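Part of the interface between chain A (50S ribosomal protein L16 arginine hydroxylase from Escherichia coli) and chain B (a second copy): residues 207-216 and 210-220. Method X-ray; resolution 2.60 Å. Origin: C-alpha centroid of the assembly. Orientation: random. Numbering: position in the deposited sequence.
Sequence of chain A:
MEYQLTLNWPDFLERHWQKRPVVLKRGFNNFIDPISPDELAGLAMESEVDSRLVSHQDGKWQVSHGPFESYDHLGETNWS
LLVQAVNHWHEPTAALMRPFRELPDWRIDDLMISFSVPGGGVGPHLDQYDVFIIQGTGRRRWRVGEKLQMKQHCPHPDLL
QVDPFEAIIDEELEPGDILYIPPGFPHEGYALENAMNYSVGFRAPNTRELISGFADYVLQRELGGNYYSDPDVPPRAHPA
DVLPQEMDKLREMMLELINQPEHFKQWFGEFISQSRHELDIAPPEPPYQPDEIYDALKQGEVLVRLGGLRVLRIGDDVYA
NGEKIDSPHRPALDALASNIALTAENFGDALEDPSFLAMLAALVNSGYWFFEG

Chain A 207-216: TRELISGFAD
Chain B 210-220: LISGFADYVLQ

No hydrogen bond crosses between the two stretches, although A:Ser212 and B:Ser212 both lie in the contact region; the two stretches bury 447 Å², both sides summed, and meet through van der Waals packing. The same alanine from each copy marks the tightest meeting of like residues: A:Ala215 CB and B:Ala215 CB are 3.7 Å apart, both CA-to-CB bonds pointing toward the partner.

Both stretches are regular α-helix, phi near -60° and psi mostly between -35° and -55°, with i to i-4 backbone hydrogen bonds throughout. Their N-to-C directions differ by 146° (signed crossing angle -146°), and the axes approach to 9.0 Å. Register follows from the CA pairs: A:Ser212 to B:Ala215 at 5.4 Å, A:Ala215 to B:Ser212 at 5.3 Å, and A:Arg208 to B:Leu219 at 6.4 Å. The two closest of these pairs each match a serine with an alanine, so little side chain lies between the backbones there; A:Ala215 CB also lies 4.1 Å from B:Ile211 O, and B:Ala215 CB 3.9 Å from A:Ile211 O.

The two copies of this isoleucine differ in rotamer. A:Ile211 is t,p and B:Ile211 is t,t, and they meet through A:Ile211 CD1 and B:Ile211 CG1 at 4.4 Å. B:Ile211 CD1 approaches the edge of the A:Phe214 ring, near its plane, 3.6 Å from A:Phe214 CD2; that phenylalanine has chi1 t and chi2 69°. A:Ile211 CG2 packs 4.2 Å from CG1 of B:Val218 (chi1 t), an apolar match.

Toward the N-terminal end of the A stretch, A:Arg208 (t,t,m, chi4 144°) contributes its aliphatic portion: CB is 4.1 Å from B:Val218 CG1, and CD 4.5 Å from CD1 of B:Leu219 (t,p). Its NE and NH2 are hydrogen-bonded elsewhere in the structure. A:Ser212 (m) turns its hydroxyl back, OG donating a weak 3.2 Å hydrogen bond to A:Arg208 O, whereas B:Ser212 is t.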

# COMPACT_ATOMS: atom_id res chain seq x y z
N THR A 207 -12.56 1.55 0.58
CA THR A 207 -11.73 0.38 0.87
C THR A 207 -10.27 0.62 0.48
O THR A 207 -9.35 0.18 1.18
CB THR A 207 -12.26 -0.88 0.17
OG1 THR A 207 -13.67 -1.01 0.43
CG2 THR A 207 -11.55 -2.11 0.69
N ARG A 208 -10.08 1.32 -0.63
CA ARG A 208 -8.76 1.64 -1.15
C ARG A 208 -7.91 2.41 -0.14
O ARG A 208 -6.72 2.12 0.04
CB ARG A 208 -8.91 2.46 -2.43
CG ARG A 208 -7.65 3.13 -2.93
CD ARG A 208 -8.00 4.17 -3.97
NE ARG A 208 -9.04 3.68 -4.88
CZ ARG A 208 -10.00 4.43 -5.40
NH1 ARG A 208 -10.07 5.72 -5.12
NH2 ARG A 208 -10.90 3.89 -6.21
N GLU A 209 -8.52 3.39 0.51
CA GLU A 209 -7.82 4.22 1.49
C GLU A 209 -7.46 3.41 2.74
O GLU A 209 -6.38 3.58 3.32
CB GLU A 209 -8.67 5.45 1.85
CG GLU A 209 -8.72 6.49 0.73
CD GLU A 209 -9.94 7.39 0.80
OE1 GLU A 209 -10.75 7.23 1.74
OE2 GLU A 209 -10.10 8.26 -0.08
N LEU A 210 -8.36 2.51 3.14
CA LEU A 210 -8.11 1.60 4.25
C LEU A 210 -6.92 0.69 3.94
O LEU A 210 -6.01 0.55 4.76
CB LEU A 210 -9.35 0.75 4.54
CG LEU A 210 -10.59 1.49 5.06
CD1 LEU A 210 -11.78 0.55 5.14
CD2 LEU A 210 -10.31 2.12 6.41
N ILE A 211 -6.93 0.10 2.75
CA ILE A 211 -5.88 -0.85 2.37
C ILE A 211 -4.52 -0.16 2.19
O ILE A 211 -3.49 -0.70 2.61
CB ILE A 211 -6.29 -1.69 1.13
CG1 ILE A 211 -5.55 -3.03 1.13
CG2 ILE A 211 -6.06 -0.95 -0.17
CD1 ILE A 211 -5.84 -3.88 2.35
N SER A 212 -4.51 1.03 1.61
CA SER A 212 -3.27 1.79 1.44
C SER A 212 -2.70 2.22 2.78
O SER A 212 -1.52 1.99 3.06
CB SER A 212 -3.49 3.01 0.54
OG SER A 212 -3.64 2.62 -0.82
N GLY A 213 -3.54 2.84 3.60
CA GLY A 213 -3.13 3.28 4.92
C GLY A 213 -2.57 2.14 5.75
O GLY A 213 -1.46 2.22 6.28
N PHE A 214 -3.34 1.05 5.83
CA PHE A 214 -2.91 -0.10 6.61
C PHE A 214 -1.62 -0.71 6.06
O PHE A 214 -0.78 -1.16 6.83
CB PHE A 214 -4.01 -1.17 6.70
CG PHE A 214 -3.65 -2.32 7.61
CD1 PHE A 214 -3.56 -2.13 8.98
CD2 PHE A 214 -3.43 -3.58 7.09
CE1 PHE A 214 -3.23 -3.19 9.81
CE2 PHE A 214 -3.10 -4.64 7.92
CZ PHE A 214 -3.01 -4.44 9.28
N ALA A 215 -1.47 -0.73 4.74
CA ALA A 215 -0.25 -1.24 4.13
C ALA A 215 0.96 -0.41 4.56
O ALA A 215 2.00 -0.96 4.96
CB ALA A 215 -0.36 -1.25 2.61
N ASP A 216 0.82 0.91 4.49
CA ASP A 216 1.88 1.82 4.93
C ASP A 216 2.23 1.59 6.40
O ASP A 216 3.41 1.54 6.76
CB ASP A 216 1.47 3.28 4.70
CG ASP A 216 1.32 3.62 3.23
OD1 ASP A 216 1.75 2.82 2.38
OD2 ASP A 216 0.78 4.71 2.93
N LEU B 210 3.11 -8.83 0.30
CA LEU B 210 1.86 -9.21 -0.35
C LEU B 210 0.90 -8.04 -0.21
O LEU B 210 0.48 -7.46 -1.20
CB LEU B 210 1.26 -10.46 0.29
CG LEU B 210 1.93 -11.82 0.07
CD1 LEU B 210 1.22 -12.89 0.88
CD2 LEU B 210 1.95 -12.18 -1.40
N ILE B 211 0.54 -7.73 1.03
CA ILE B 211 -0.37 -6.62 1.31
C ILE B 211 0.08 -5.29 0.68
O ILE B 211 -0.76 -4.53 0.17
CB ILE B 211 -0.66 -6.49 2.83
CG1 ILE B 211 -1.93 -5.68 3.08
CG2 ILE B 211 0.55 -5.93 3.57
CD1 ILE B 211 -2.47 -5.82 4.50
N SER B 212 1.39 -5.02 0.67
CA SER B 212 1.90 -3.82 0.02
C SER B 212 1.65 -3.85 -1.49
O SER B 212 1.06 -2.91 -2.06
CB SER B 212 3.39 -3.64 0.28
OG SER B 212 3.88 -2.48 -0.37
N GLY B 213 2.10 -4.93 -2.13
CA GLY B 213 1.91 -5.10 -3.56
C GLY B 213 0.47 -4.97 -3.99
O GLY B 213 0.16 -4.22 -4.92
N PHE B 214 -0.42 -5.69 -3.31
CA PHE B 214 -1.84 -5.65 -3.63
C PHE B 214 -2.45 -4.28 -3.37
O PHE B 214 -3.33 -3.84 -4.10
CB PHE B 214 -2.62 -6.71 -2.86
CG PHE B 214 -4.07 -6.81 -3.25
CD1 PHE B 214 -4.43 -7.09 -4.56
CD2 PHE B 214 -5.08 -6.63 -2.31
CE1 PHE B 214 -5.76 -7.18 -4.93
CE2 PHE B 214 -6.41 -6.72 -2.68
CZ PHE B 214 -6.75 -7.00 -3.99
N ALA B 215 -1.99 -3.60 -2.31
CA ALA B 215 -2.45 -2.25 -2.05
C ALA B 215 -2.10 -1.34 -3.21
O ALA B 215 -2.92 -0.52 -3.66
CB ALA B 215 -1.86 -1.72 -0.76
N ASP B 216 -0.88 -1.49 -3.72
CA ASP B 216 -0.45 -0.70 -4.87
C ASP B 216 -1.21 -1.06 -6.15
O ASP B 216 -1.47 -0.20 -6.99
CB ASP B 216 1.07 -0.81 -5.07
CG ASP B 216 1.85 0.03 -4.08
OD1 ASP B 216 1.38 1.14 -3.74
OD2 ASP B 216 2.93 -0.41 -3.63
N TYR B 217 -1.59 -2.33 -6.28
CA TYR B 217 -2.40 -2.79 -7.40
C TYR B 217 -3.78 -2.12 -7.37
O TYR B 217 -4.25 -1.59 -8.37
CB TYR B 217 -2.55 -4.31 -7.37
CG TYR B 217 -3.40 -4.89 -8.49
CD1 TYR B 217 -2.90 -4.98 -9.79
CD2 TYR B 217 -4.68 -5.37 -8.25
CE1 TYR B 217 -3.67 -5.52 -10.81
CE2 TYR B 217 -5.45 -5.91 -9.26
CZ TYR B 217 -4.94 -5.98 -10.54
OH TYR B 217 -5.70 -6.52 -11.56
N VAL B 218 -4.40 -2.16 -6.20
CA VAL B 218 -5.70 -1.54 -5.97
C VAL B 218 -5.66 -0.03 -6.23
O VAL B 218 -6.55 0.51 -6.89
CB VAL B 218 -6.20 -1.80 -4.53
CG1 VAL B 218 -7.35 -0.88 -4.17
CG2 VAL B 218 -6.59 -3.26 -4.36
N LEU B 219 -4.64 0.63 -5.71
CA LEU B 219 -4.46 2.07 -5.93
C LEU B 219 -4.30 2.39 -7.42
O LEU B 219 -5.00 3.25 -7.96
CB LEU B 219 -3.26 2.60 -5.14
CG LEU B 219 -2.73 4.00 -5.45
CD1 LEU B 219 -3.84 5.05 -5.41
CD2 LEU B 219 -1.60 4.37 -4.49
N GLN B 220 -3.39 1.68 -8.07
CA GLN B 220 -3.09 1.89 -9.48
C GLN B 220 -4.28 1.61 -10.40
O GLN B 220 -4.52 2.34 -11.36
CB GLN B 220 -1.88 1.04 -9.90
CG GLN B 220 -1.77 0.79 -11.40